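Local coordinates for ABC transporter, periplasmic substrate-binding protein (Vibrio cholerae O1 biovar eltor, PDB 1TWY) that probably captures phosphate in the periplasm and delivers it to an ABC transporter for uptake into the cell, at residues I30-S35 with V58-V63; V63-G68 with A80-Y85. One frame throughout, in Å; residues are numbered along the deposited sequence.

Contact 1 of 2, residues I30-S35 with V58-V63; sequences ITISGS and VAVQGV. With PO4 (phosphate ion), chain I.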
ATOM      1  N   ILE A  30      10.129  22.634  -5.536  1.00 30.77           N
ATOM      2  CA  ILE A  30      10.628  21.328  -5.140  1.00 30.99           C
ATOM      3  C   ILE A  30       9.672  20.399  -5.867  1.00 29.34           C
ATOM      4  O   ILE A  30       8.505  20.612  -5.849  1.00 31.28           O
ATOM      5  CB  ILE A  30      10.506  21.084  -3.598  1.00 31.97           C
ATOM      6  CG1 ILE A  30      11.536  21.911  -2.837  1.00 36.63           C
ATOM      7  CG2 ILE A  30      10.787  19.685  -3.230  1.00 32.99           C
ATOM      8  CD1 ILE A  30      11.243  22.022  -1.336  1.00 37.24           C
ATOM      9  N   THR A  31      10.187  19.352  -6.453  1.00 25.41           N
ATOM     10  CA  THR A  31       9.327  18.406  -7.204  1.00 25.80           C
ATOM     11  C   THR A  31       9.489  17.095  -6.479  1.00 22.05           C
ATOM     12  O   THR A  31      10.615  16.604  -6.333  1.00 22.25           O
ATOM     13  CB  THR A  31       9.846  18.263  -8.588  1.00 28.09           C
ATOM     14  OG1 THR A  31       9.866  19.542  -9.230  1.00 32.74           O
ATOM     15  CG2 THR A  31       8.949  17.331  -9.462  1.00 35.63           C
ATOM     16  N   ILE A  32       8.391  16.514  -5.982  1.00 22.83           N
ATOM     17  CA  ILE A  32       8.465  15.216  -5.379  1.00 20.76           C
ATOM     18  C   ILE A  32       7.588  14.299  -6.253  1.00 20.22           C
ATOM     19  O   ILE A  32       6.402  14.566  -6.414  1.00 19.70           O
ATOM     20  CB  ILE A  32       8.028  15.277  -3.847  1.00 21.05           C
ATOM     21  CG1 ILE A  32       8.023  13.901  -3.228  1.00 19.66           C
ATOM     22  CG2 ILE A  32       6.682  15.924  -3.647  1.00 28.42           C
ATOM     23  CD1 ILE A  32       8.061  13.901  -1.647  1.00 23.29           C
ATOM     24  N   SER A  33       8.157  13.203  -6.715  1.00 17.57           N
ATOM     25  CA  SER A  33       7.536  12.358  -7.733  1.00 16.21           C
ATOM     26  C   SER A  33       7.490  10.961  -7.303  1.00 17.82           C
ATOM     27  O   SER A  33       8.440  10.440  -6.731  1.00 16.48           O
ATOM     28  CB  SER A  33       8.378  12.490  -9.010  1.00 20.88           C
ATOM     29  OG  SER A  33       8.502  13.899  -9.262  1.00 24.71           O
ATOM     30  N   GLY A  34       6.421  10.267  -7.730  1.00 16.47           N
ATOM     31  CA  GLY A  34       6.366   8.824  -7.644  1.00 17.64           C
ATOM     32  C   GLY A  34       4.985   8.301  -7.283  1.00 15.19           C
ATOM     33  O   GLY A  34       3.977   8.722  -7.829  1.00 16.34           O
ATOM     34  N   SER A  35       5.008   7.424  -6.341  1.00 16.09           N
ATOM     35  CA  SER A  35       3.859   6.740  -5.837  1.00 14.46           C
ATOM     36  C   SER A  35       2.601   7.532  -5.674  1.00 17.05           C
ATOM     37  O   SER A  35       2.562   8.547  -4.999  1.00 18.17           O
ATOM     38  CB  SER A  35       4.200   6.013  -4.529  1.00 15.42           C
ATOM     39  OG  SER A  35       3.052   5.526  -3.862  1.00 17.58           O
ATOM     40  N   VAL A  58       5.646  23.122  -3.764  1.00 34.68           N
ATOM     41  CA  VAL A  58       5.957  21.708  -3.789  1.00 30.59           C
ATOM     42  C   VAL A  58       5.021  21.052  -4.799  1.00 32.17           C
ATOM     43  O   VAL A  58       3.818  20.918  -4.592  1.00 35.75           O
ATOM     44  CB  VAL A  58       5.887  21.044  -2.360  1.00 32.54           C
ATOM     45  CG1 VAL A  58       6.239  19.556  -2.393  1.00 32.51           C
ATOM     46  CG2 VAL A  58       6.851  21.651  -1.416  1.00 34.71           C
ATOM     47  N   ALA A  59       5.591  20.614  -5.878  1.00 30.56           N
ATOM     48  CA  ALA A  59       4.867  19.903  -6.920  1.00 31.30           C
ATOM     49  C   ALA A  59       4.836  18.398  -6.610  1.00 28.87           C
ATOM     50  O   ALA A  59       5.897  17.750  -6.679  1.00 27.82           O
ATOM     51  CB  ALA A  59       5.551  20.143  -8.229  1.00 32.19           C
ATOM     52  N   VAL A  60       3.654  17.849  -6.360  1.00 26.34           N
ATOM     53  CA  VAL A  60       3.525  16.466  -5.999  1.00 23.95           C
ATOM     54  C   VAL A  60       3.082  15.790  -7.272  1.00 24.73           C
ATOM     55  O   VAL A  60       1.997  16.056  -7.758  1.00 24.44           O
ATOM     56  CB  VAL A  60       2.503  16.242  -4.837  1.00 23.11           C
ATOM     57  CG1 VAL A  60       2.388  14.730  -4.461  1.00 20.27           C
ATOM     58  CG2 VAL A  60       2.902  17.037  -3.643  1.00 27.02           C
ATOM     59  N   GLN A  61       3.851  14.838  -7.743  1.00 21.01           N
ATOM     60  CA  GLN A  61       3.612  14.234  -9.022  1.00 21.47           C
ATOM     61  C   GLN A  61       3.339  12.775  -8.857  1.00 21.81           C
ATOM     62  O   GLN A  61       4.247  11.990  -8.677  1.00 21.79           O
ATOM     63  CB  GLN A  61       4.842  14.377  -9.945  1.00 24.11           C
ATOM     64  CG  GLN A  61       5.225  15.778 -10.241  1.00 22.02           C
ATOM     65  CD  GLN A  61       6.395  15.946 -11.254  1.00 29.80           C
ATOM     66  OE1 GLN A  61       6.437  16.995 -11.948  1.00 35.78           O
ATOM     67  NE2 GLN A  61       7.227  14.945 -11.425  1.00 23.84           N
ATOM     68  N   GLY A  62       2.084  12.395  -9.029  1.00 20.32           N
ATOM     69  CA  GLY A  62       1.728  11.015  -8.818  1.00 22.29           C
ATOM     70  C   GLY A  62       1.825  10.286 -10.131  1.00 21.36           C
ATOM     71  O   GLY A  62       0.897  10.360 -11.017  1.00 22.58           O
ATOM     72  N   VAL A  63       2.951   9.579 -10.322  1.00 21.43           N
ATOM     73  CA  VAL A  63       3.263   8.828 -11.561  1.00 21.70           C
ATOM     74  C   VAL A  63       3.622   7.385 -11.332  1.00 18.28           C
ATOM     75  O   VAL A  63       4.091   6.709 -12.305  1.00 20.25           O
ATOM     76  CB  VAL A  63       4.417   9.479 -12.316  1.00 22.54           C
ATOM     77  CG1 VAL A  63       3.921  10.784 -12.915  1.00 19.69           C
ATOM     78  CG2 VAL A  63       5.636   9.745 -11.409  1.00 20.55           C
TER
HETATM   79  P   PO4 I1500       2.071   3.321  -6.659  1.00 21.01           P
HETATM   80  O1  PO4 I1500       1.848   3.611  -5.165  1.00 21.74           O
HETATM   81  O2  PO4 I1500       1.208   1.989  -7.033  1.00 24.36           O
HETATM   82  O3  PO4 I1500       1.592   4.504  -7.581  1.00 19.49           O
HETATM   83  O4  PO4 I1500       3.482   2.937  -7.050  1.00 18.98           O
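Thr31 and Gln61 meet on one face of a parallel strand pair, the methyl CG2 of Thr31 lying 3.4 Å from the amide carbon CD of Gln61. CG of Gln61 is anti to its carbonyl carbon (chi1 -61°), and beyond it the chain runs extended, with NE2 2.7 Å from Ser33 OG in a bent, weak hydrogen bond (118° at the hydrogen). On the other face, Ile32 holds CG1 anti to its backbone N (chi1 177°), while its branch CG2 touches Val58 CG1 and Val60 CG2, both at 3.9 Å. Four backbone bonds join the strands: Ala59 N to Ile30 O, Ile32 N to Ala59 O, Gln61 N to Ile32 O and Gly34 N to Gln61 O. A fifth, from Val63 N to Gly34 O, prolongs the ladder where the strands end. Ser35, the N-cap of helix 36-52, donates from OG to phosphate O1 at 2.6 Å, while OG also accepts Val38 N. Helix 36-52 links the strands into a beta-alpha-beta unit and lays Met42 over Ile32 and Val60, Leu71 of helix 65-73 packs on Ser33 and Gln61, Phe255 of helix 250-260 touches Ile30 and Val58, and strand 79-82 also pairs with strand 29-34.

Contact 2 of 2, residues V63-G68 with A80-Y85; sequences VGSTAG and AMTSRY. With PO4 (phosphate ion), chain I.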
ATOM      1  N   VAL A  63       2.951   9.579 -10.322  1.00 21.43           N
ATOM      2  CA  VAL A  63       3.263   8.828 -11.561  1.00 21.70           C
ATOM      3  C   VAL A  63       3.622   7.385 -11.332  1.00 18.28           C
ATOM      4  O   VAL A  63       4.091   6.709 -12.305  1.00 20.25           O
ATOM      5  CB  VAL A  63       4.417   9.479 -12.316  1.00 22.54           C
ATOM      6  CG1 VAL A  63       3.921  10.784 -12.915  1.00 19.69           C
ATOM      7  CG2 VAL A  63       5.636   9.745 -11.409  1.00 20.55           C
ATOM      8  N   GLY A  64       3.508   6.906 -10.098  1.00 15.45           N
ATOM      9  CA  GLY A  64       3.859   5.569  -9.747  1.00 15.25           C
ATOM     10  C   GLY A  64       5.304   5.451  -9.246  1.00 17.93           C
ATOM     11  O   GLY A  64       6.108   6.295  -9.637  1.00 18.53           O
ATOM     12  N   SER A  65       5.576   4.451  -8.400  1.00 17.91           N
ATOM     13  CA  SER A  65       6.848   4.322  -7.635  1.00 17.47           C
ATOM     14  C   SER A  65       8.026   4.248  -8.634  1.00 18.49           C
ATOM     15  O   SER A  65       8.987   4.893  -8.534  1.00 19.16           O
ATOM     16  CB  SER A  65       6.810   3.111  -6.792  1.00 16.92           C
ATOM     17  OG  SER A  65       5.849   3.240  -5.706  1.00 18.36           O
ATOM     18  N   THR A  66       7.858   3.453  -9.660  1.00 19.93           N
ATOM     19  CA  THR A  66       8.926   3.241 -10.612  1.00 21.71           C
ATOM     20  C   THR A  66       9.328   4.494 -11.438  1.00 21.41           C
ATOM     21  O   THR A  66      10.521   4.773 -11.507  1.00 20.35           O
ATOM     22  CB  THR A  66       8.476   2.049 -11.509  1.00 18.38           C
ATOM     23  OG1 THR A  66       8.322   0.842 -10.776  1.00 19.13           O
ATOM     24  CG2 THR A  66       9.504   1.728 -12.657  1.00 28.51           C
ATOM     25  N   ALA A  67       8.358   5.281 -11.955  1.00 18.28           N
ATOM     26  CA  ALA A  67       8.627   6.507 -12.691  1.00 18.01           C
ATOM     27  C   ALA A  67       9.254   7.500 -11.731  1.00 22.85           C
ATOM     28  O   ALA A  67      10.103   8.255 -12.094  1.00 21.82           O
ATOM     29  CB  ALA A  67       7.367   7.027 -13.323  1.00 22.51           C
ATOM     30  N   GLY A  68       8.770   7.520 -10.475  1.00 18.82           N
ATOM     31  CA  GLY A  68       9.353   8.403  -9.507  1.00 17.26           C
ATOM     32  C   GLY A  68      10.853   8.177  -9.310  1.00 19.46           C
ATOM     33  O   GLY A  68      11.547   9.197  -9.293  1.00 21.98           O
ATOM     34  N   ALA A  80      11.900  11.397  -4.482  1.00 17.38           N
ATOM     35  CA  ALA A  80      10.946  10.437  -4.995  1.00 19.92           C
ATOM     36  C   ALA A  80      10.157   9.864  -3.792  1.00 19.75           C
ATOM     37  O   ALA A  80      10.595   9.827  -2.646  1.00 17.68           O
ATOM     38  CB  ALA A  80      11.585   9.372  -5.784  1.00 19.21           C
HETATM   39  N   MSE A  81       8.980   9.297  -4.099  1.00 17.64           N
HETATM   40  CA  MSE A  81       8.228   8.639  -3.101  1.00 18.04           C
HETATM   41  C   MSE A  81       7.822   7.247  -3.696  1.00 18.29           C
HETATM   42  O   MSE A  81       7.507   7.157  -4.887  1.00 18.72           O
HETATM   43  CB  MSE A  81       7.019   9.492  -2.645  1.00 22.11           C
HETATM   44  CG  MSE A  81       6.119   9.824  -3.659  1.00 31.61           C
HETATM   45 SE   MSE A  81       4.918  11.377  -3.019  1.00 26.23          SE
HETATM   46  CE  MSE A  81       4.593  11.631  -4.901  1.00 25.01           C
ATOM     47  N   THR A  82       7.915   6.210  -2.898  1.00 16.14           N
ATOM     48  CA  THR A  82       7.538   4.867  -3.328  1.00 16.60           C
ATOM     49  C   THR A  82       6.634   4.259  -2.296  1.00 17.53           C
ATOM     50  O   THR A  82       6.637   4.607  -1.168  1.00 19.53           O
ATOM     51  CB  THR A  82       8.725   3.895  -3.555  1.00 19.23           C
ATOM     52  OG1 THR A  82       9.353   3.518  -2.306  1.00 22.20           O
ATOM     53  CG2 THR A  82       9.783   4.485  -4.472  1.00 20.06           C
ATOM     54  N   SER A  83       5.832   3.276  -2.726  1.00 17.46           N
ATOM     55  CA  SER A  83       5.076   2.428  -1.853  1.00 16.44           C
ATOM     56  C   SER A  83       5.553   0.983  -1.750  1.00 18.12           C
ATOM     57  O   SER A  83       4.779   0.031  -1.459  1.00 19.75           O
ATOM     58  CB  SER A  83       3.631   2.543  -2.286  1.00 17.68           C
ATOM     59  OG  SER A  83       3.557   2.116  -3.674  1.00 19.59           O
ATOM     60  N   ARG A  84       6.824   0.774  -2.000  1.00 19.40           N
ATOM     61  CA  ARG A  84       7.501  -0.516  -1.974  1.00 19.78           C
ATOM     62  C   ARG A  84       8.944  -0.297  -1.735  1.00 19.61           C
ATOM     63  O   ARG A  84       9.453   0.811  -1.945  1.00 21.11           O
ATOM     64  CB  ARG A  84       7.370  -1.268  -3.277  1.00 24.29           C
ATOM     65  CG  ARG A  84       7.917  -0.496  -4.442  1.00 26.17           C
ATOM     66  CD  ARG A  84       7.901  -1.316  -5.713  1.00 20.63           C
ATOM     67  NE  ARG A  84       8.356  -0.609  -6.912  1.00 19.31           N
ATOM     68  CZ  ARG A  84       9.635  -0.453  -7.252  1.00 25.95           C
ATOM     69  NH1 ARG A  84      10.587  -0.818  -6.431  1.00 22.77           N
ATOM     70  NH2 ARG A  84       9.963   0.178  -8.392  1.00 28.09           N
ATOM     71  N   TYR A  85       9.625  -1.300  -1.196  1.00 22.85           N
ATOM     72  CA  TYR A  85      11.070  -1.240  -1.091  1.00 26.83           C
ATOM     73  C   TYR A  85      11.685  -1.282  -2.506  1.00 24.03           C
ATOM     74  O   TYR A  85      11.066  -1.716  -3.489  1.00 22.71           O
ATOM     75  CB  TYR A  85      11.586  -2.382  -0.203  1.00 27.82           C
ATOM     76  CG  TYR A  85      11.124  -2.271   1.226  1.00 21.67           C
ATOM     77  CD1 TYR A  85      11.679  -1.349   2.064  1.00 22.54           C
ATOM     78  CD2 TYR A  85      10.166  -3.180   1.806  1.00 23.92           C
ATOM     79  CE1 TYR A  85      11.286  -1.255   3.334  1.00 20.83           C
ATOM     80  CE2 TYR A  85       9.796  -3.018   3.121  1.00 25.14           C
ATOM     81  CZ  TYR A  85      10.345  -2.015   3.853  1.00 24.57           C
ATOM     82  OH  TYR A  85      10.024  -1.789   5.202  1.00 30.46           O
TER
HETATM   83  P   PO4 I1500       2.071   3.321  -6.659  1.00 21.01           P
HETATM   84  O1  PO4 I1500       1.848   3.611  -5.165  1.00 21.74           O
HETATM   85  O2  PO4 I1500       1.208   1.989  -7.033  1.00 24.36           O
HETATM   86  O3  PO4 I1500       1.592   4.504  -7.581  1.00 19.49           O
HETATM   87  O4  PO4 I1500       3.482   2.937  -7.050  1.00 18.98           O
HETATM   88  O   HOH W   1       6.317  -0.199  -8.848  1.00 24.00           O
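Ser65 OG stands between Ser83 and the phosphate ion, accepting the backbone N-H of Ser83 at 3.0 Å in a nearly straight bond (166° at the hydrogen) and donating to phosphate O4 at 2.7 Å. OG lies beside its own backbone N, anti to the carbonyl carbon (chi1 -69°), and that N also donates to phosphate O4, at 2.9 Å; one serine thus grips a single oxygen twice. Ser83 OG takes a second oxygen, phosphate O1, at 2.7 Å. Behind this polar corner the packing is close. Ser65 CB and OG lie against the CB of Thr82, and Gly68, which has no side chain, lets the helix backbone come down on the strand, with its O 3.5 Å from Ala80 CB.

The outer side is looser and wetter. Arg84 NH2 reaches the exposed Thr66 and donates to its OG1 at 3.0 Å, the hydroxyl lying at the edge of the guanidinium, near its plane. A water also bridges the two residues, accepting from Arg84 NE at 2.8 Å and pairing with Thr66 OG1. Arg84 NH1 is turned to Tyr85 O and forms a salt bridge with Glu90, so its charge is probably largely balanced there. The phosphate, by contrast, is held here by neutral hydroxyls and by an amide in the first turn of helix 65-73, whose dipole may add some attraction; the hydroxyls of Ser35, Thr36 and Ser37 add to the grip. Hydroxyl and amide donors of this kind are consistent with a phosphate receptor.

From the N terminus, strand 29-34 leads through helix 36-52 into strand 57-62, and contact 1 closes that excursion by setting the two strands side by side. The chain then turns at Val63, which both contacts share, enters helix 65-73 and comes back as strand 79-82; contact 2 closes this second, shorter excursion. The two loops follow in series, neither nested nor crossed. They are joined in one sheet, where strand 29-34 lies between strands 57-62 and 79-82 and the backbone pairs Met81 N with Ser33 O and Ser35 N with Met81 O. Ser35 from contact 1 and Ser65 and Ser83 from contact 2 converge on one phosphate, beyond strands 29-34 and 79-82 and at the start of helix 65-73.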